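Nisin leader peptide-processing serine protease NisP (Lactococcus lactis subsp. lactis, PDB 4MZD) removes the leader peptide from the nisin precursor, probably as a subtilisin-like serine endopeptidase attached to the cell wall; this chain covers the protease domain. Local coordinates at residues W73-V78 with T356-G361; G148-G153 with W345-Y350; R188-A193 with N233-K238; Q223-Y228 with K274-P279; S360-L365 with V398-G403. All coordinates share one frame; numbering follows the deposited sequence.

Interaction 1 (W73-V78 with T356-G361); sequences WDMKYV and TPKVSG
The ammonium group of K358 meets the carboxylate of D74 in a salt bridge, NZ to OD2 at 2.8 Å, that spans two helices too far apart for their backbones to touch. Lysine suits the site because of its reach: its chain runs out straight from the helix and bends only at chi4 (76°), turning NZ onto the OD2 lone pair that faces away from OD1. The two side chains meet almost at a right angle; K358 CE lies 3.3 Å from D74 OD2. Beside this close polar end the contact is slack. M75 CE lies 4.2 Å from K358 CE and V78 CG2 4.3 Å from K358 CD, so greasy groups merely line the lysine's methylenes. NZ is also hydrogen-bonded to Q154 OE1 and to the carbonyl oxygens of P311 and F354, giving the buried charge ample polar company. The short segments' axes approach to 11.8 Å at 39°. Helix 73-79 lies against strand 308-311 and helix 147-156, while helix 356-370 backs onto strand 241-245.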
# COMPACT_ATOMS: atom_id res chain seq x y z
N TRP A 73 14.85 -7.77 8.07
CA TRP A 73 14.64 -9.12 7.54
C TRP A 73 13.74 -9.08 6.30
O TRP A 73 13.89 -9.88 5.38
CB TRP A 73 14.01 -10.04 8.61
CG TRP A 73 12.66 -9.58 9.11
CD1 TRP A 73 12.42 -8.79 10.19
CD2 TRP A 73 11.39 -9.86 8.53
NE1 TRP A 73 11.08 -8.56 10.33
CE2 TRP A 73 10.42 -9.21 9.32
CE3 TRP A 73 10.96 -10.60 7.42
CZ2 TRP A 73 9.05 -9.26 9.03
CZ3 TRP A 73 9.60 -10.65 7.13
CH2 TRP A 73 8.67 -9.98 7.93
N ASP A 74 12.77 -8.16 6.32
CA ASP A 74 11.76 -8.07 5.28
C ASP A 74 12.35 -7.54 3.96
O ASP A 74 11.96 -7.96 2.87
CB ASP A 74 10.61 -7.18 5.76
CG ASP A 74 11.06 -5.77 6.12
OD1 ASP A 74 12.07 -5.63 6.85
OD2 ASP A 74 10.41 -4.80 5.67
N MET A 75 13.30 -6.62 4.08
CA MET A 75 14.00 -6.07 2.93
C MET A 75 15.02 -7.08 2.41
O MET A 75 15.18 -7.25 1.20
CB MET A 75 14.67 -4.74 3.29
CG MET A 75 14.74 -3.71 2.20
SD MET A 75 13.14 -3.31 1.44
CE MET A 75 12.25 -2.25 2.59
N LYS A 76 15.70 -7.78 3.31
CA LYS A 76 16.61 -8.83 2.89
C LYS A 76 15.86 -9.88 2.06
O LYS A 76 16.38 -10.41 1.08
CB LYS A 76 17.27 -9.51 4.09
CG LYS A 76 18.21 -8.63 4.88
CD LYS A 76 18.80 -9.42 6.04
CE LYS A 76 19.64 -8.56 6.95
NZ LYS A 76 20.28 -9.43 7.99
N TYR A 77 14.63 -10.17 2.47
CA TYR A 77 13.84 -11.20 1.81
C TYR A 77 13.61 -10.89 0.32
O TYR A 77 13.74 -11.76 -0.53
CB TYR A 77 12.50 -11.37 2.54
CG TYR A 77 11.70 -12.55 2.07
CD1 TYR A 77 11.79 -13.77 2.72
CD2 TYR A 77 10.84 -12.45 0.98
CE1 TYR A 77 11.04 -14.86 2.29
CE2 TYR A 77 10.10 -13.52 0.55
CZ TYR A 77 10.20 -14.73 1.21
OH TYR A 77 9.46 -15.80 0.77
N VAL A 78 13.26 -9.65 0.01
CA VAL A 78 12.92 -9.31 -1.38
C VAL A 78 14.10 -8.86 -2.24
O VAL A 78 13.98 -8.80 -3.47
CB VAL A 78 11.78 -8.26 -1.47
CG1 VAL A 78 10.51 -8.81 -0.84
CG2 VAL A 78 12.19 -6.95 -0.82
N THR A 356 2.87 -3.50 0.04
CA THR A 356 2.51 -2.72 -1.14
C THR A 356 3.64 -1.82 -1.66
O THR A 356 3.98 -1.88 -2.84
CB THR A 356 1.19 -1.97 -0.86
OG1 THR A 356 0.19 -2.93 -0.50
CG2 THR A 356 0.70 -1.21 -2.07
N PRO A 357 4.26 -1.00 -0.78
CA PRO A 357 5.33 -0.12 -1.26
C PRO A 357 6.57 -0.87 -1.73
O PRO A 357 7.33 -0.32 -2.55
CB PRO A 357 5.66 0.74 -0.02
CG PRO A 357 5.11 -0.04 1.14
CD PRO A 357 3.86 -0.66 0.59
N LYS A 358 6.81 -2.07 -1.23
CA LYS A 358 7.92 -2.86 -1.73
C LYS A 358 7.68 -3.17 -3.21
O LYS A 358 8.58 -3.06 -4.04
CB LYS A 358 8.09 -4.16 -0.94
CG LYS A 358 8.49 -3.96 0.52
CD LYS A 358 8.73 -5.32 1.17
CE LYS A 358 9.38 -5.26 2.54
NZ LYS A 358 8.46 -4.85 3.63
N VAL A 359 6.45 -3.54 -3.54
CA VAL A 359 6.09 -3.80 -4.92
C VAL A 359 6.13 -2.50 -5.75
O VAL A 359 6.65 -2.49 -6.86
CB VAL A 359 4.71 -4.49 -5.01
CG1 VAL A 359 4.30 -4.68 -6.46
CG2 VAL A 359 4.78 -5.83 -4.28
N SER A 360 5.58 -1.41 -5.21
CA SER A 360 5.60 -0.14 -5.95
C SER A 360 7.01 0.31 -6.31
O SER A 360 7.28 0.70 -7.44
CB SER A 360 4.92 0.96 -5.15
OG SER A 360 3.55 0.68 -5.02
N GLY A 361 7.91 0.27 -5.33
CA GLY A 361 9.27 0.69 -5.59
C GLY A 361 9.96 -0.22 -6.60
O GLY A 361 10.71 0.26 -7.46

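Interaction 2 (G148-G153 with W345-Y350); sequences GTEVAG and WYQYVY
E150, V349 and Q347 make this contact, and E150 gives up the most surface. Its side chain reaches out from helix 147-156 toward the face of the hairpin formed by strands 337-340 and 346-349 from which V349 and Q347 project, extended beyond CG (chi2 155°), so that the carboxylate lies over those two side chains, one oxygen near each. E150 OE1 rests 3.7 Å from V349 CG1, and the carboxyl carbon CD of E150 is 3.8 Å from the same methyl. E150 OE2 approaches the amide of Q347: it is 3.8 Å from OE1 and 4.1 Å from NE2 of that glutamine. The carboxylate and amide planes are turned 61° apart and no hydrogen bond joins them. V349 is a compact, branched residue that can offer a methyl without intruding, whereas the long, extended Q347 sits at the more exposed margin, where a neutral polar group is easily accommodated. E150 OE2 finds its hydrogen bond at T341 OG1, just beyond strand 337-340. The helix also carries H147, predicted to belong to the charge relay, and the E150 side chain lies about 4 Å from that of the histidine at nearest atoms. Between the two segments there is thus only van der Waals contact; the methyl against OE1 may disfavour charge there, whereas the hydrogen bond to OE2 would offset it in part.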
# COMPACT_ATOMS: atom_id res chain seq x y z
N GLY A 148 2.00 7.28 6.55
CA GLY A 148 2.55 7.67 5.27
C GLY A 148 4.06 7.69 5.25
O GLY A 148 4.70 7.36 4.24
N THR A 149 4.65 8.10 6.37
CA THR A 149 6.10 8.12 6.50
C THR A 149 6.66 6.69 6.55
O THR A 149 7.72 6.39 5.98
CB THR A 149 6.52 8.94 7.73
OG1 THR A 149 6.01 10.28 7.60
CG2 THR A 149 8.03 9.00 7.90
N GLU A 150 5.92 5.81 7.22
CA GLU A 150 6.28 4.40 7.34
C GLU A 150 6.24 3.71 5.97
O GLU A 150 7.14 2.93 5.63
CB GLU A 150 5.36 3.73 8.37
CG GLU A 150 5.59 4.24 9.78
CD GLU A 150 4.40 4.11 10.71
OE1 GLU A 150 3.39 3.48 10.35
OE2 GLU A 150 4.49 4.67 11.83
N VAL A 151 5.20 4.01 5.20
CA VAL A 151 5.07 3.50 3.84
C VAL A 151 6.19 4.06 2.95
O VAL A 151 6.83 3.32 2.20
CB VAL A 151 3.68 3.85 3.27
CG1 VAL A 151 3.61 3.61 1.77
CG2 VAL A 151 2.61 3.06 4.00
N ALA A 152 6.44 5.37 3.04
CA ALA A 152 7.47 5.99 2.21
C ALA A 152 8.84 5.35 2.42
O ALA A 152 9.57 5.14 1.45
CB ALA A 152 7.54 7.48 2.45
N GLY A 153 9.18 5.04 3.66
CA GLY A 153 10.47 4.44 3.94
C GLY A 153 10.65 3.12 3.21
O GLY A 153 11.75 2.80 2.74
N TRP A 345 12.47 9.21 13.54
CA TRP A 345 13.22 7.99 13.84
C TRP A 345 12.50 6.78 13.24
O TRP A 345 12.10 6.84 12.07
CB TRP A 345 13.48 7.88 15.34
CG TRP A 345 14.16 9.14 15.86
CD1 TRP A 345 13.60 10.13 16.61
CD2 TRP A 345 15.51 9.54 15.61
NE1 TRP A 345 14.53 11.12 16.86
CE2 TRP A 345 15.71 10.77 16.26
CE3 TRP A 345 16.58 8.97 14.91
CZ2 TRP A 345 16.93 11.44 16.23
CZ3 TRP A 345 17.78 9.63 14.88
CH2 TRP A 345 17.95 10.86 15.53
N TYR A 346 12.31 5.71 14.01
CA TYR A 346 11.87 4.42 13.46
C TYR A 346 10.83 3.77 14.35
O TYR A 346 10.69 4.11 15.52
CB TYR A 346 13.08 3.49 13.27
CG TYR A 346 14.14 4.21 12.47
CD1 TYR A 346 14.11 4.19 11.09
CD2 TYR A 346 15.10 4.99 13.10
CE1 TYR A 346 15.02 4.89 10.34
CE2 TYR A 346 16.02 5.70 12.36
CZ TYR A 346 15.98 5.66 10.98
OH TYR A 346 16.89 6.38 10.24
N GLN A 347 10.12 2.80 13.78
CA GLN A 347 9.12 2.05 14.51
C GLN A 347 8.93 0.70 13.86
O GLN A 347 9.09 0.56 12.65
CB GLN A 347 7.80 2.82 14.49
CG GLN A 347 6.65 2.16 15.20
CD GLN A 347 5.47 3.09 15.35
OE1 GLN A 347 5.63 4.30 15.47
NE2 GLN A 347 4.27 2.53 15.34
N TYR A 348 8.58 -0.30 14.67
CA TYR A 348 8.12 -1.59 14.17
C TYR A 348 6.65 -1.53 13.82
O TYR A 348 5.83 -1.07 14.63
CB TYR A 348 8.38 -2.69 15.21
CG TYR A 348 9.81 -3.15 15.18
CD1 TYR A 348 10.22 -4.12 14.27
CD2 TYR A 348 10.78 -2.60 16.03
CE1 TYR A 348 11.52 -4.55 14.20
CE2 TYR A 348 12.10 -3.04 15.98
CZ TYR A 348 12.46 -4.00 15.06
OH TYR A 348 13.78 -4.40 15.00
N VAL A 349 6.32 -2.02 12.63
CA VAL A 349 4.96 -1.97 12.09
C VAL A 349 4.62 -3.31 11.45
O VAL A 349 5.48 -4.17 11.27
CB VAL A 349 4.82 -0.85 11.03
CG1 VAL A 349 5.14 0.51 11.65
CG2 VAL A 349 5.72 -1.13 9.83
N TYR A 350 3.35 -3.49 11.09
CA TYR A 350 2.94 -4.66 10.31
C TYR A 350 1.74 -4.28 9.47
O TYR A 350 1.04 -3.32 9.77
CB TYR A 350 2.59 -5.84 11.23
CG TYR A 350 1.35 -5.59 12.05
CD1 TYR A 350 0.08 -5.92 11.56
CD2 TYR A 350 1.43 -5.00 13.30
CE1 TYR A 350 -1.06 -5.67 12.29
CE2 TYR A 350 0.28 -4.75 14.05
CZ TYR A 350 -0.95 -5.09 13.53
OH TYR A 350 -2.09 -4.85 14.26

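Interaction 3 (R188-A193 with N233-K238); sequences RAIRRA and NYATAK
Y234 and R191 meet because their torsions bring both side chains into the seam between their helices. Y234 CG lies opposite the backbone N about the first side-chain bond (chi1 -179°), so the ring reaches across to the other helix, while R191, starting beside its backbone nitrogen (chi1 -66°), runs out fully extended from CG to NE. The two chains cross near a right angle, with R191 NH1 3.7 Å from Y234 CB and 3.8 Å from its CG. Guanidinium and ring planes are inclined by 35°, so the end of the arginine meets the root of the tyrosine obliquely and does not stack on it. Nearer the arginine backbone, the carbonyl oxygen of R191 lies in plane at the ring edge, 4.0 Å from Y234 CE2. K238, one turn on, lays its CG over a face of the ring. The phenol OH is hydrogen-bonded to D195 OD1, which suits an amphipathic residue at a half-exposed seam. Deeper in, I190 CG2 packs on A235 CB at 3.9 Å; the small alanine allows the backbones to close to 6.1 Å between the CA atoms of R191 and A235, and the branched isoleucine fills the inner side, where it also touches I99 and I203 of the sheet. Two neighbouring helices packed side by side over a mostly parallel sheet are typical of the alpha/beta/alpha sandwich of the subtilase fold.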
# COMPACT_ATOMS: atom_id res chain seq x y z
N ARG A 188 -9.62 11.51 -6.36
CA ARG A 188 -8.97 12.76 -6.75
C ARG A 188 -7.45 12.64 -6.68
O ARG A 188 -6.73 13.16 -7.53
CB ARG A 188 -9.44 13.93 -5.87
CG ARG A 188 -10.79 14.50 -6.27
CD ARG A 188 -11.14 15.77 -5.51
NE ARG A 188 -11.36 15.53 -4.09
CZ ARG A 188 -10.68 16.12 -3.11
NH1 ARG A 188 -9.74 17.01 -3.40
NH2 ARG A 188 -10.94 15.83 -1.84
N ALA A 189 -6.96 11.95 -5.65
CA ALA A 189 -5.52 11.75 -5.49
C ALA A 189 -4.93 10.91 -6.61
O ALA A 189 -3.83 11.19 -7.09
CB ALA A 189 -5.21 11.13 -4.14
N ILE A 190 -5.65 9.87 -7.04
CA ILE A 190 -5.19 9.03 -8.14
C ILE A 190 -5.04 9.87 -9.41
O ILE A 190 -4.02 9.80 -10.10
CB ILE A 190 -6.15 7.85 -8.38
CG1 ILE A 190 -6.08 6.85 -7.22
CG2 ILE A 190 -5.83 7.17 -9.71
CD1 ILE A 190 -7.23 5.85 -7.20
N ARG A 191 -6.06 10.67 -9.71
CA ARG A 191 -6.01 11.52 -10.89
C ARG A 191 -4.86 12.51 -10.82
O ARG A 191 -4.14 12.72 -11.81
CB ARG A 191 -7.33 12.27 -11.06
CG ARG A 191 -8.50 11.36 -11.35
CD ARG A 191 -9.79 12.17 -11.44
NE ARG A 191 -10.95 11.31 -11.61
CZ ARG A 191 -11.42 10.91 -12.78
NH1 ARG A 191 -10.82 11.29 -13.91
NH2 ARG A 191 -12.48 10.11 -12.83
N ARG A 192 -4.68 13.13 -9.66
CA ARG A 192 -3.63 14.12 -9.47
C ARG A 192 -2.24 13.50 -9.59
O ARG A 192 -1.34 14.08 -10.20
CB ARG A 192 -3.79 14.80 -8.11
CG ARG A 192 -2.87 15.99 -7.87
CD ARG A 192 -3.20 17.14 -8.81
NE ARG A 192 -2.30 17.20 -9.96
CZ ARG A 192 -2.49 17.99 -11.01
NH1 ARG A 192 -3.56 18.78 -11.06
NH2 ARG A 192 -1.62 17.99 -12.01
N ALA A 193 -2.06 12.33 -9.00
CA ALA A 193 -0.78 11.63 -9.08
C ALA A 193 -0.45 11.28 -10.53
O ALA A 193 0.70 11.39 -10.94
CB ALA A 193 -0.79 10.39 -8.21
N ASN A 233 -9.11 4.13 -14.57
CA ASN A 233 -9.09 4.18 -16.03
C ASN A 233 -8.34 5.41 -16.51
O ASN A 233 -7.60 5.35 -17.49
CB ASN A 233 -10.50 4.17 -16.60
CG ASN A 233 -11.12 2.79 -16.57
OD1 ASN A 233 -10.42 1.78 -16.50
ND2 ASN A 233 -12.44 2.73 -16.64
N TYR A 234 -8.52 6.52 -15.82
CA TYR A 234 -7.82 7.74 -16.17
C TYR A 234 -6.32 7.58 -15.96
O TYR A 234 -5.51 7.95 -16.81
CB TYR A 234 -8.35 8.91 -15.35
CG TYR A 234 -7.67 10.21 -15.70
CD1 TYR A 234 -7.97 10.87 -16.89
CD2 TYR A 234 -6.71 10.77 -14.86
CE1 TYR A 234 -7.35 12.04 -17.22
CE2 TYR A 234 -6.09 11.96 -15.19
CZ TYR A 234 -6.41 12.59 -16.38
OH TYR A 234 -5.81 13.77 -16.75
N ALA A 235 -5.93 7.03 -14.81
CA ALA A 235 -4.52 6.80 -14.53
C ALA A 235 -3.91 5.93 -15.61
O ALA A 235 -2.82 6.21 -16.11
CB ALA A 235 -4.35 6.17 -13.15
N THR A 236 -4.61 4.87 -15.99
CA THR A 236 -4.16 4.00 -17.07
C THR A 236 -3.99 4.77 -18.38
O THR A 236 -2.98 4.61 -19.07
CB THR A 236 -5.13 2.84 -17.27
OG1 THR A 236 -5.17 2.07 -16.06
CG2 THR A 236 -4.70 1.96 -18.42
N ALA A 237 -4.97 5.60 -18.72
CA ALA A 237 -4.91 6.40 -19.95
C ALA A 237 -3.68 7.31 -19.95
O ALA A 237 -3.12 7.59 -21.01
CB ALA A 237 -6.18 7.23 -20.11
N LYS A 238 -3.27 7.75 -18.77
CA LYS A 238 -2.11 8.63 -18.63
C LYS A 238 -0.79 7.86 -18.60
O LYS A 238 0.28 8.45 -18.65
CB LYS A 238 -2.23 9.47 -17.36
CG LYS A 238 -3.40 10.45 -17.35
CD LYS A 238 -3.12 11.68 -18.20
CE LYS A 238 -2.05 12.56 -17.56
NZ LYS A 238 -1.87 13.84 -18.29

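Interaction 4 (Q223-Y228 with K274-P279); sequences QEYLNY and KVVDAP
In the subtilase fold helix 222-238 is the helix of a beta-alpha-beta crossover between the parallel strands 200-210 and 241-245, and here its first turns pack against strand 275-278, which pairs antiparallel with 200-210. Two tyrosines do the work. A chi1 of 177° swings Y225 CG away from its own N, bringing the ring across V276, with CD1 3.9 Å from V276 CG2; the two side chains cross at about a right angle. The CB of Y228 is directed toward the strand, and the residue is buried. A278 CB, small enough to let the ring come close, sits 4.1 Å from Y228 CE1, while the OH is hydrogen-bonded to Q207 OE1 on strand 200-210. Tyrosine thus supplies a flat apolar body and a polar end that still finds a partner within the sheet. The strand ends in a cis peptide bond before P279, whose CB makes a CH-pi contact over one face of the Y228 ring, offset toward the rim, 4.3 Å from the centroid and 23° off the normal.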
# COMPACT_ATOMS: atom_id res chain seq x y z
N GLN A 223 -21.81 3.11 -6.71
CA GLN A 223 -21.34 4.42 -7.15
C GLN A 223 -19.89 4.66 -6.75
O GLN A 223 -19.10 5.16 -7.56
CB GLN A 223 -22.23 5.56 -6.65
CG GLN A 223 -21.81 6.93 -7.17
CD GLN A 223 -21.96 7.07 -8.68
OE1 GLN A 223 -23.07 7.24 -9.18
NE2 GLN A 223 -20.86 6.98 -9.40
N GLU A 224 -19.52 4.32 -5.52
CA GLU A 224 -18.13 4.48 -5.10
C GLU A 224 -17.22 3.63 -5.97
O GLU A 224 -16.13 4.06 -6.36
CB GLU A 224 -17.92 4.09 -3.64
CG GLU A 224 -18.50 5.05 -2.62
CD GLU A 224 -17.97 4.76 -1.23
OE1 GLU A 224 -16.82 5.13 -0.93
OE2 GLU A 224 -18.70 4.12 -0.43
N TYR A 225 -17.65 2.40 -6.26
CA TYR A 225 -16.88 1.50 -7.10
C TYR A 225 -16.65 2.15 -8.47
O TYR A 225 -15.53 2.15 -8.98
CB TYR A 225 -17.61 0.17 -7.23
CG TYR A 225 -16.98 -0.85 -8.14
CD1 TYR A 225 -16.09 -1.79 -7.64
CD2 TYR A 225 -17.31 -0.91 -9.49
CE1 TYR A 225 -15.53 -2.75 -8.47
CE2 TYR A 225 -16.75 -1.86 -10.31
CZ TYR A 225 -15.86 -2.78 -9.80
OH TYR A 225 -15.30 -3.73 -10.63
N LEU A 226 -17.71 2.71 -9.05
CA LEU A 226 -17.60 3.36 -10.35
C LEU A 226 -16.67 4.57 -10.32
O LEU A 226 -15.99 4.87 -11.29
CB LEU A 226 -18.97 3.77 -10.86
CG LEU A 226 -19.88 2.62 -11.27
CD1 LEU A 226 -21.22 3.19 -11.69
CD2 LEU A 226 -19.26 1.79 -12.38
N ASN A 227 -16.67 5.29 -9.20
CA ASN A 227 -15.78 6.44 -9.05
C ASN A 227 -14.31 6.03 -9.01
O ASN A 227 -13.46 6.68 -9.61
CB ASN A 227 -16.16 7.26 -7.82
CG ASN A 227 -17.51 7.94 -7.96
OD1 ASN A 227 -18.03 8.08 -9.07
ND2 ASN A 227 -18.07 8.39 -6.85
N TYR A 228 -14.01 4.93 -8.31
CA TYR A 228 -12.67 4.37 -8.37
C TYR A 228 -12.35 3.93 -9.78
O TYR A 228 -11.25 4.17 -10.28
CB TYR A 228 -12.52 3.15 -7.47
CG TYR A 228 -12.22 3.42 -6.02
CD1 TYR A 228 -13.06 2.92 -5.03
CD2 TYR A 228 -11.09 4.12 -5.64
CE1 TYR A 228 -12.79 3.14 -3.70
CE2 TYR A 228 -10.80 4.34 -4.30
CZ TYR A 228 -11.66 3.84 -3.34
OH TYR A 228 -11.37 4.07 -2.01
N LYS A 274 -22.41 -8.83 -4.18
CA LYS A 274 -20.98 -9.03 -4.36
C LYS A 274 -20.18 -8.02 -3.55
O LYS A 274 -20.40 -6.82 -3.64
CB LYS A 274 -20.63 -8.89 -5.85
CG LYS A 274 -19.14 -9.00 -6.16
CD LYS A 274 -18.57 -10.38 -5.89
CE LYS A 274 -17.10 -10.45 -6.29
NZ LYS A 274 -16.53 -11.82 -6.15
N VAL A 275 -19.22 -8.52 -2.78
CA VAL A 275 -18.32 -7.67 -2.01
C VAL A 275 -16.95 -7.68 -2.66
O VAL A 275 -16.44 -8.73 -3.05
CB VAL A 275 -18.19 -8.16 -0.56
CG1 VAL A 275 -17.32 -7.21 0.25
CG2 VAL A 275 -19.57 -8.30 0.08
N VAL A 276 -16.36 -6.49 -2.77
CA VAL A 276 -15.01 -6.33 -3.28
C VAL A 276 -14.15 -5.53 -2.30
O VAL A 276 -14.66 -4.72 -1.52
CB VAL A 276 -14.98 -5.68 -4.68
CG1 VAL A 276 -15.79 -6.51 -5.66
CG2 VAL A 276 -15.52 -4.26 -4.62
N ASP A 277 -12.85 -5.78 -2.35
CA ASP A 277 -11.81 -5.07 -1.61
C ASP A 277 -11.27 -4.04 -2.61
O ASP A 277 -10.62 -4.40 -3.59
CB ASP A 277 -10.74 -6.10 -1.20
CG ASP A 277 -9.73 -5.57 -0.19
OD1 ASP A 277 -9.65 -4.34 -0.01
OD2 ASP A 277 -9.00 -6.40 0.40
N ALA A 278 -11.62 -2.77 -2.39
CA ALA A 278 -11.31 -1.70 -3.35
C ALA A 278 -10.27 -0.70 -2.80
O ALA A 278 -10.31 -0.35 -1.63
CB ALA A 278 -12.59 -0.96 -3.71
N PRO A 279 -9.38 -0.19 -3.68
CA PRO A 279 -9.36 -0.37 -5.14
C PRO A 279 -8.52 -1.54 -5.66
O PRO A 279 -8.29 -1.61 -6.87
CB PRO A 279 -8.75 0.95 -5.62
CG PRO A 279 -7.80 1.32 -4.52
CD PRO A 279 -8.50 0.92 -3.25

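Interaction 5 (S360-L365 with V398-G403); sequences SGALAL and VDLLNG
This is a buried, apolar helix-helix contact in the subtilase domain, joining helix 356-370, which follows the predicted nucleophile S353 in the chain, to the short helix 397-402. The axes of the two short segments run nearly parallel, 22° apart, and approach to 10.0 Å. On the longer helix A362 keeps the surface flat, and L400 packs on it: its CD2 rests 3.9 Å from A362 CB and at the same 3.9 Å from A362 O, so one methyl covers both the side chain and the carbonyl of that residue. L400 reaches there because chi1 (-169°) carries its CG over beside the carbonyl carbon, with chi2 (58°) turning CD2 onto the alanine. Leucine suits this place, since its forked end can meet a smooth helix face on one branch and still have another for its surroundings; L400 also touches F381 and L382 of helix 375-384. L363, whose side chain packs on L378 and L382 of that helix, brings this third element alongside. One turn on along helix 356-370, and at the next residue of the shorter helix, L365 and L401 meet. L401 also touches L87 of helix 83-87, and its carbonyl oxygen is hydrogen-bonded to Y370 OH. The shorter helix gives out at G403, whose positive phi (53°) comes easily to glycine. At the second meeting point L401 CD2 lies 4.2 Å from L365 CB.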
# COMPACT_ATOMS: atom_id res chain seq x y z
N SER A 360 5.58 -1.41 -5.21
CA SER A 360 5.60 -0.14 -5.95
C SER A 360 7.01 0.31 -6.31
O SER A 360 7.28 0.70 -7.44
CB SER A 360 4.92 0.96 -5.15
OG SER A 360 3.55 0.68 -5.02
N GLY A 361 7.91 0.27 -5.33
CA GLY A 361 9.27 0.69 -5.59
C GLY A 361 9.96 -0.22 -6.60
O GLY A 361 10.71 0.26 -7.46
N ALA A 362 9.74 -1.52 -6.49
CA ALA A 362 10.32 -2.48 -7.42
C ALA A 362 9.83 -2.22 -8.84
O ALA A 362 10.60 -2.25 -9.80
CB ALA A 362 10.00 -3.89 -6.98
N LEU A 363 8.52 -1.98 -8.98
CA LEU A 363 7.96 -1.68 -10.29
C LEU A 363 8.55 -0.41 -10.87
O LEU A 363 8.81 -0.34 -12.07
CB LEU A 363 6.45 -1.54 -10.20
CG LEU A 363 5.66 -2.84 -10.11
CD1 LEU A 363 4.23 -2.50 -9.75
CD2 LEU A 363 5.73 -3.60 -11.44
N ALA A 364 8.76 0.59 -10.02
CA ALA A 364 9.35 1.84 -10.48
C ALA A 364 10.77 1.60 -11.00
O ALA A 364 11.16 2.18 -12.02
CB ALA A 364 9.32 2.88 -9.38
N LEU A 365 11.55 0.75 -10.33
CA LEU A 365 12.88 0.41 -10.83
C LEU A 365 12.81 -0.17 -12.24
O LEU A 365 13.60 0.19 -13.10
CB LEU A 365 13.58 -0.59 -9.89
CG LEU A 365 13.99 -0.09 -8.50
CD1 LEU A 365 14.43 -1.25 -7.63
CD2 LEU A 365 15.08 0.97 -8.58
N VAL A 398 15.50 -9.13 -7.53
CA VAL A 398 16.54 -9.63 -8.43
C VAL A 398 15.92 -10.27 -9.67
O VAL A 398 16.33 -9.98 -10.80
CB VAL A 398 17.51 -10.58 -7.71
CG1 VAL A 398 18.44 -11.24 -8.72
CG2 VAL A 398 18.30 -9.82 -6.65
N ASP A 399 14.92 -11.12 -9.48
CA ASP A 399 14.25 -11.76 -10.61
C ASP A 399 13.59 -10.71 -11.51
O ASP A 399 13.64 -10.81 -12.74
CB ASP A 399 13.17 -12.75 -10.15
CG ASP A 399 13.75 -14.02 -9.56
OD1 ASP A 399 14.97 -14.27 -9.71
OD2 ASP A 399 12.97 -14.78 -8.97
N LEU A 400 12.99 -9.71 -10.89
CA LEU A 400 12.28 -8.68 -11.63
C LEU A 400 13.26 -7.86 -12.48
O LEU A 400 13.02 -7.64 -13.66
CB LEU A 400 11.52 -7.79 -10.67
CG LEU A 400 10.53 -6.83 -11.30
CD1 LEU A 400 9.50 -7.59 -12.12
CD2 LEU A 400 9.85 -6.02 -10.20
N LEU A 401 14.36 -7.43 -11.87
CA LEU A 401 15.37 -6.65 -12.58
C LEU A 401 16.00 -7.46 -13.71
O LEU A 401 16.24 -6.94 -14.80
CB LEU A 401 16.46 -6.17 -11.62
CG LEU A 401 16.07 -5.03 -10.67
CD1 LEU A 401 17.13 -4.85 -9.59
CD2 LEU A 401 15.83 -3.74 -11.43
N ASN A 402 16.28 -8.73 -13.46
CA ASN A 402 16.86 -9.59 -14.48
C ASN A 402 15.92 -9.87 -15.65
O ASN A 402 16.36 -10.04 -16.78
CB ASN A 402 17.39 -10.89 -13.87
CG ASN A 402 18.66 -10.67 -13.06
OD1 ASN A 402 19.41 -9.73 -13.30
ND2 ASN A 402 18.90 -11.55 -12.09
N GLY A 403 14.62 -9.91 -15.37
CA GLY A 403 13.60 -10.01 -16.41
C GLY A 403 13.79 -11.15 -17.40
O GLY A 403 13.69 -10.94 -18.61

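From the N terminus, helix 73-79 meets helix 356-370, and interaction 1 closes the longest loop, 278 residues across. Interaction 2 is nested inside it, joining helix 147-156 to the hairpin strand 346-349; the two touch where P357 CB meets V151 O at 3.6 Å. Interactions 3 and 4 nest within both loops and cross one another, since helix 222-238 serves each: in interaction 3 its partner is helix 183-195, in interaction 4 strand 275-278. Interaction 5 opens on helix 356-370 where interaction 1 ends, sharing S360 and G361, and closes a short loop at helix 397-402. Together they tie the N-terminal helix, the helices around the central sheet and helices 356-370 and 397-402 into one domain.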